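Local coordinates for stage III sporulation protein AH (Bacillus subtilis, PDB 3TUF) that forms, together with SpoIIQ, an intercellular channel between mother cell and forespore that lets the mother cell trigger late forespore gene expression during sporulation, at residues L178-K181 and E182-T185; V151-G155 and D156-I160. One frame throughout, in Å; residues are numbered along the deposited sequence.

Contact 1. Residues L178-K181 and E182-T185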
ATOM      1  N   LEU B 178     -18.138   1.908  -4.930  1.00 39.13           N
ATOM      2  CA  LEU B 178     -17.116   1.426  -3.945  1.00 29.45           C
ATOM      3  C   LEU B 178     -16.405   2.553  -3.162  1.00 24.80           C
ATOM      4  O   LEU B 178     -15.818   2.303  -2.101  1.00 40.44           O
ATOM      5  CB  LEU B 178     -16.147   0.465  -4.574  1.00 24.81           C
ATOM      6  CG  LEU B 178     -16.867  -0.575  -5.416  1.00 29.64           C
ATOM      7  CD1 LEU B 178     -15.826  -1.338  -6.287  1.00 28.12           C
ATOM      8  CD2 LEU B 178     -17.689  -1.522  -4.576  1.00 30.26           C
ATOM      9  N   VAL B 179     -16.465   3.779  -3.670  1.00 33.18           N
ATOM     10  CA  VAL B 179     -15.685   4.874  -3.048  1.00 28.68           C
ATOM     11  C   VAL B 179     -16.446   5.427  -1.898  1.00 26.39           C
ATOM     12  O   VAL B 179     -17.663   5.537  -1.977  1.00 36.38           O
ATOM     13  CB  VAL B 179     -15.418   6.024  -4.069  1.00 26.61           C
ATOM     14  CG1 VAL B 179     -14.672   7.211  -3.390  1.00 24.90           C
ATOM     15  CG2 VAL B 179     -14.641   5.481  -5.214  1.00 27.24           C
ATOM     16  N   ALA B 180     -15.743   5.801  -0.845  1.00 34.62           N
ATOM     17  CA  ALA B 180     -16.360   6.400   0.363  1.00 35.66           C
ATOM     18  C   ALA B 180     -17.223   7.632   0.029  1.00 34.06           C
ATOM     19  O   ALA B 180     -16.863   8.453  -0.808  1.00 41.43           O
ATOM     20  CB  ALA B 180     -15.247   6.796   1.331  1.00 29.22           C
ATOM     21  N   LYS B 181     -18.352   7.771   0.682  1.00 38.50           N
ATOM     22  CA  LYS B 181     -19.126   9.004   0.675  1.00 42.08           C
ATOM     23  C   LYS B 181     -18.332  10.276   0.879  1.00 40.46           C
ATOM     24  O   LYS B 181     -18.576  11.220   0.181  1.00 46.61           O
ATOM     25  CB  LYS B 181     -20.165   8.991   1.801  1.00 44.71           C
ATOM     26  CG  LYS B 181     -21.449   8.377   1.494  1.00 49.20           C
ATOM     27  CD  LYS B 181     -22.261   8.229   2.841  1.00 49.51           C
ATOM     28  CE  LYS B 181     -23.457   7.249   2.683  1.00 44.91           C
ATOM     29  NZ  LYS B 181     -23.145   6.154   1.666  1.00 47.13           N
ATOM     30  N   GLU B 182     -17.450  10.366   1.866  1.00 46.28           N
ATOM     31  CA  GLU B 182     -16.816  11.673   2.220  1.00 48.65           C
ATOM     32  C   GLU B 182     -15.804  12.048   1.167  1.00 49.66           C
ATOM     33  O   GLU B 182     -15.363  13.180   1.131  1.00 57.84           O
ATOM     34  CB  GLU B 182     -16.140  11.682   3.601  1.00 51.84           C
ATOM     35  CG  GLU B 182     -16.852  10.836   4.631  1.00 73.65           C
ATOM     36  CD  GLU B 182     -16.895   9.309   4.260  1.00 76.46           C
ATOM     37  OE1 GLU B 182     -15.971   8.820   3.548  1.00 86.04           O
ATOM     38  OE2 GLU B 182     -17.852   8.611   4.678  1.00 82.67           O
ATOM     39  N   ILE B 183     -15.430  11.061   0.344  1.00 44.59           N
ATOM     40  CA  ILE B 183     -14.515  11.262  -0.753  1.00 45.93           C
ATOM     41  C   ILE B 183     -15.356  11.882  -1.858  1.00 47.89           C
ATOM     42  O   ILE B 183     -15.062  13.013  -2.304  1.00 53.73           O
ATOM     43  CB  ILE B 183     -13.865   9.925  -1.253  1.00 47.42           C
ATOM     44  CG1 ILE B 183     -12.905   9.266  -0.214  1.00 49.41           C
ATOM     45  CG2 ILE B 183     -13.138  10.142  -2.549  1.00 41.49           C
ATOM     46  CD1 ILE B 183     -11.932  10.210   0.490  1.00 60.20           C
ATOM     47  N   LYS B 184     -16.413  11.162  -2.261  1.00 39.88           N
ATOM     48  CA  LYS B 184     -17.298  11.585  -3.322  1.00 40.47           C
ATOM     49  C   LYS B 184     -17.930  12.932  -3.007  1.00 43.37           C
ATOM     50  O   LYS B 184     -18.159  13.722  -3.901  1.00 50.32           O
ATOM     51  CB  LYS B 184     -18.359  10.526  -3.619  1.00 45.40           C
ATOM     52  CG  LYS B 184     -17.835   9.395  -4.509  1.00 36.78           C
ATOM     53  CD  LYS B 184     -18.859   8.183  -4.594  1.00 47.51           C
ATOM     54  CE  LYS B 184     -19.186   7.507  -3.275  1.00 40.62           C
ATOM     55  NZ  LYS B 184     -20.137   6.354  -3.479  1.00 45.38           N
ATOM     56  N   THR B 185     -18.166  13.212  -1.741  1.00 51.26           N
ATOM     57  CA  THR B 185     -18.645  14.512  -1.329  1.00 44.87           C
ATOM     58  C   THR B 185     -17.651  15.622  -1.486  1.00 45.41           C
ATOM     59  O   THR B 185     -18.048  16.751  -1.628  1.00 54.03           O
ATOM     60  CB  THR B 185     -19.026  14.460   0.124  1.00 47.15           C
ATOM     61  OG1 THR B 185     -20.141  13.604   0.190  1.00 58.50           O
ATOM     62  CG2 THR B 185     -19.437  15.830   0.661  1.00 48.71           C
TER
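V179 crosses I183 at about a right angle, its CG1 pressed onto CG2 of the isoleucine at 3.4 Å, tighter than an ordinary methyl contact. A chi1 of 177° sets that methyl anti to the backbone N. Alongside, A180 CB touches I183 CG1 at 3.7 Å. A180 is the N-cap residue of helix 181-184, and its carbonyl takes two donors: K184 N at 3.1 Å from A180 O in an almost straight bond (176°), and I183 N, more bent and above the carbonyl plane. One residue on, K181 O is gripped twice by T185, at 2.8 Å by its N and at 2.9 Å by its OG1. Three of these four donors are thus backbone N-H groups. K184 runs back past V179, its CG 4.0 Å from V179 CG1, and its NZ bonds to I176 O. Were K184 an alanine, I176 O would probably lose its ammonium partner and V179 CG1 the methylene chain alongside it. K184 O accepts from K82 NZ of the SpoIIQ chain, which puts this helical turn at the interface with SpoIIQ, while the ammonium of K184 probably offsets the partial negative charge at the carbonyl end of helix 169-177.

Contact 2. Residues V151-G155 and D156-I160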
ATOM      1  N   VAL B 151      -5.484   2.840  -8.631  1.00 30.36           N
ATOM      2  CA  VAL B 151      -6.252   3.863  -7.934  1.00 33.90           C
ATOM      3  C   VAL B 151      -5.291   4.815  -7.282  1.00 38.79           C
ATOM      4  O   VAL B 151      -4.443   4.423  -6.445  1.00 34.26           O
ATOM      5  CB  VAL B 151      -7.135   3.287  -6.742  1.00 31.52           C
ATOM      6  CG1 VAL B 151      -7.782   4.441  -5.852  1.00 36.83           C
ATOM      7  CG2 VAL B 151      -8.238   2.318  -7.221  1.00 32.89           C
ATOM      8  N   ASN B 152      -5.446   6.086  -7.605  1.00 45.26           N
ATOM      9  CA  ASN B 152      -4.618   7.104  -6.998  1.00 44.81           C
ATOM     10  C   ASN B 152      -5.573   8.079  -6.376  1.00 47.44           C
ATOM     11  O   ASN B 152      -6.384   8.715  -7.076  1.00 59.89           O
ATOM     12  CB  ASN B 152      -3.646   7.750  -8.031  1.00 39.62           C
ATOM     13  CG  ASN B 152      -2.863   8.958  -7.454  1.00 41.77           C
ATOM     14  OD1 ASN B 152      -3.290   9.666  -6.538  1.00 45.60           O
ATOM     15  ND2 ASN B 152      -1.708   9.204  -8.031  1.00 48.60           N
ATOM     16  N   ALA B 153      -5.482   8.175  -5.060  1.00 44.10           N
ATOM     17  CA  ALA B 153      -6.477   8.877  -4.277  1.00 47.91           C
ATOM     18  C   ALA B 153      -5.841  10.086  -3.651  1.00 49.45           C
ATOM     19  O   ALA B 153      -6.349  10.656  -2.676  1.00 52.81           O
ATOM     20  CB  ALA B 153      -7.018   7.955  -3.197  1.00 45.80           C
ATOM     21  N   GLU B 154      -4.715  10.494  -4.207  1.00 53.41           N
ATOM     22  CA  GLU B 154      -3.900  11.465  -3.495  1.00 60.07           C
ATOM     23  C   GLU B 154      -4.360  12.929  -3.517  1.00 57.36           C
ATOM     24  O   GLU B 154      -4.192  13.632  -2.511  1.00 87.14           O
ATOM     25  CB  GLU B 154      -2.458  11.380  -3.918  1.00 59.67           C
ATOM     26  CG  GLU B 154      -1.577  12.022  -2.924  1.00 56.78           C
ATOM     27  CD  GLU B 154      -0.123  11.797  -3.265  1.00 70.62           C
ATOM     28  OE1 GLU B 154       0.180  11.353  -4.432  1.00 61.80           O
ATOM     29  OE2 GLU B 154       0.706  12.066  -2.355  1.00 75.23           O
ATOM     30  N   GLY B 155      -4.906  13.403  -4.617  1.00 53.65           N
ATOM     31  CA  GLY B 155      -5.129  14.837  -4.707  1.00 57.06           C
ATOM     32  C   GLY B 155      -6.567  15.304  -4.548  1.00 70.21           C
ATOM     33  O   GLY B 155      -7.287  14.861  -3.662  1.00 62.64           O
ATOM     34  N   ASP B 156      -6.958  16.225  -5.427  1.00 70.62           N
ATOM     35  CA  ASP B 156      -8.303  16.752  -5.479  1.00 71.79           C
ATOM     36  C   ASP B 156      -9.241  15.792  -6.194  1.00 61.73           C
ATOM     37  O   ASP B 156     -10.446  15.853  -6.008  1.00 60.94           O
ATOM     38  CB  ASP B 156      -8.300  18.073  -6.237  1.00 73.20           C
ATOM     39  CG  ASP B 156      -7.905  19.269  -5.362  1.00 98.36           C
ATOM     40  OD1 ASP B 156      -7.861  19.112  -4.110  1.00100.75           O
ATOM     41  OD2 ASP B 156      -7.660  20.368  -5.941  1.00104.34           O
ATOM     42  N   LYS B 157      -8.695  14.932  -7.034  1.00 52.01           N
ATOM     43  CA  LYS B 157      -9.497  14.041  -7.787  1.00 47.87           C
ATOM     44  C   LYS B 157      -8.983  12.699  -7.360  1.00 52.31           C
ATOM     45  O   LYS B 157      -7.840  12.609  -6.863  1.00 58.85           O
ATOM     46  CB  LYS B 157      -9.172  14.245  -9.239  1.00 58.76           C
ATOM     47  CG  LYS B 157     -10.310  13.884 -10.147  1.00 64.69           C
ATOM     48  CD  LYS B 157      -9.841  13.249 -11.440  1.00 62.60           C
ATOM     49  CE  LYS B 157      -9.363  14.293 -12.415  1.00 77.09           C
ATOM     50  NZ  LYS B 157      -9.420  13.739 -13.807  1.00 78.90           N
ATOM     51  N   ILE B 158      -9.822  11.671  -7.516  1.00 45.19           N
ATOM     52  CA  ILE B 158      -9.415  10.281  -7.370  1.00 43.97           C
ATOM     53  C   ILE B 158      -9.406   9.620  -8.759  1.00 40.63           C
ATOM     54  O   ILE B 158     -10.441   9.554  -9.439  1.00 43.57           O
ATOM     55  CB  ILE B 158     -10.447   9.495  -6.543  1.00 41.73           C
ATOM     56  CG1 ILE B 158     -10.865  10.217  -5.243  1.00 48.49           C
ATOM     57  CG2 ILE B 158      -9.972   8.118  -6.300  1.00 47.43           C
ATOM     58  CD1 ILE B 158      -9.722  10.794  -4.353  1.00 49.33           C
ATOM     59  N   ASN B 159      -8.275   9.090  -9.181  1.00 39.10           N
ATOM     60  CA  ASN B 159      -8.189   8.467 -10.494  1.00 34.81           C
ATOM     61  C   ASN B 159      -8.150   7.016 -10.366  1.00 36.11           C
ATOM     62  O   ASN B 159      -7.386   6.490  -9.527  1.00 44.57           O
ATOM     63  CB  ASN B 159      -6.930   8.904 -11.225  1.00 46.84           C
ATOM     64  CG  ASN B 159      -7.099  10.240 -11.777  1.00 51.11           C
ATOM     65  OD1 ASN B 159      -6.637  11.251 -11.181  1.00 57.07           O
ATOM     66  ND2 ASN B 159      -7.863  10.315 -12.887  1.00 53.63           N
ATOM     67  N   ILE B 160      -8.944   6.350 -11.189  1.00 34.55           N
ATOM     68  CA  ILE B 160      -9.091   4.932 -11.031  1.00 30.78           C
ATOM     69  C   ILE B 160      -9.060   4.420 -12.404  1.00 34.99           C
ATOM     70  O   ILE B 160      -9.826   4.876 -13.277  1.00 33.97           O
ATOM     71  CB  ILE B 160     -10.466   4.586 -10.518  1.00 35.86           C
ATOM     72  CG1 ILE B 160     -10.677   5.225  -9.135  1.00 36.55           C
ATOM     73  CG2 ILE B 160     -10.752   2.993 -10.571  1.00 33.11           C
ATOM     74  CD1 ILE B 160     -12.102   4.976  -8.612  1.00 26.71           C
TER
HETATM   75  O   HOH W   1      -5.143  11.907  -6.581  1.00 61.73           O
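With chi1 at -48° and chi2 at -47°, the I158 side chain bends in toward A153, bringing CD1 to 4.1 Å from A153 CB, while its CG2 faces V151 CG1 at 4.3 Å. Two residues further along the strand, I160 CG2 meets V151 CG2 at 4.2 Å, which makes one greasy surface of the beta hairpin formed by strands 149-152 and 157-163. V151 and I160 are an antiparallel non-hydrogen-bonded pair. N152 and N159 follow as the hydrogen-bonded pair, with N152 N giving to N159 O at 2.8 Å and N159 N to N152 O at 2.9 Å.

In N152 the amide sits anti to the backbone N (chi1 173°) and reaches forward into the turn, where OD1 accepts from E154 N at 2.9 Å: an Asx turn. A water lies in the bend, 2.9 Å from N152 OD1 and 2.8 Å from K157 O. The other end of the amide, ND2, bonds to Y88 OH. Helix 114-143 packs along 151-154, where E134 OE2 accepts from A153 N, and E154 makes a salt bridge to R96. One asparagine side chain therefore serves the turn through its oxygen, giving E154 N a side-chain acceptor, and helix 84-107 through its nitrogen, and these two bonds together probably fix the flip of its amide.

The centres of contacts 1 and 2 lie about 12 Å apart, yet their side chains meet directly. I183 CG2 packs on I158 CG1 at 3.5 Å, and V179 CG2 on I160 CD1 at 4.3 Å, so the same isoleucine that V179 presses in contact 1 also rests on the hairpin of contact 2. Along the chain, strand 157-163 leaves contact 2, helix 169-177 follows, and contact 1 comes just before strand 188-194, which returns parallel to 157-163: contact 1 thus sits within a beta-alpha-beta crossover. Contact 2 lies near the centre of the chain, and no other protein chain of the assembly touches its two segments, whereas contact 1 touches SpoIIQ, the partner in the channel complex.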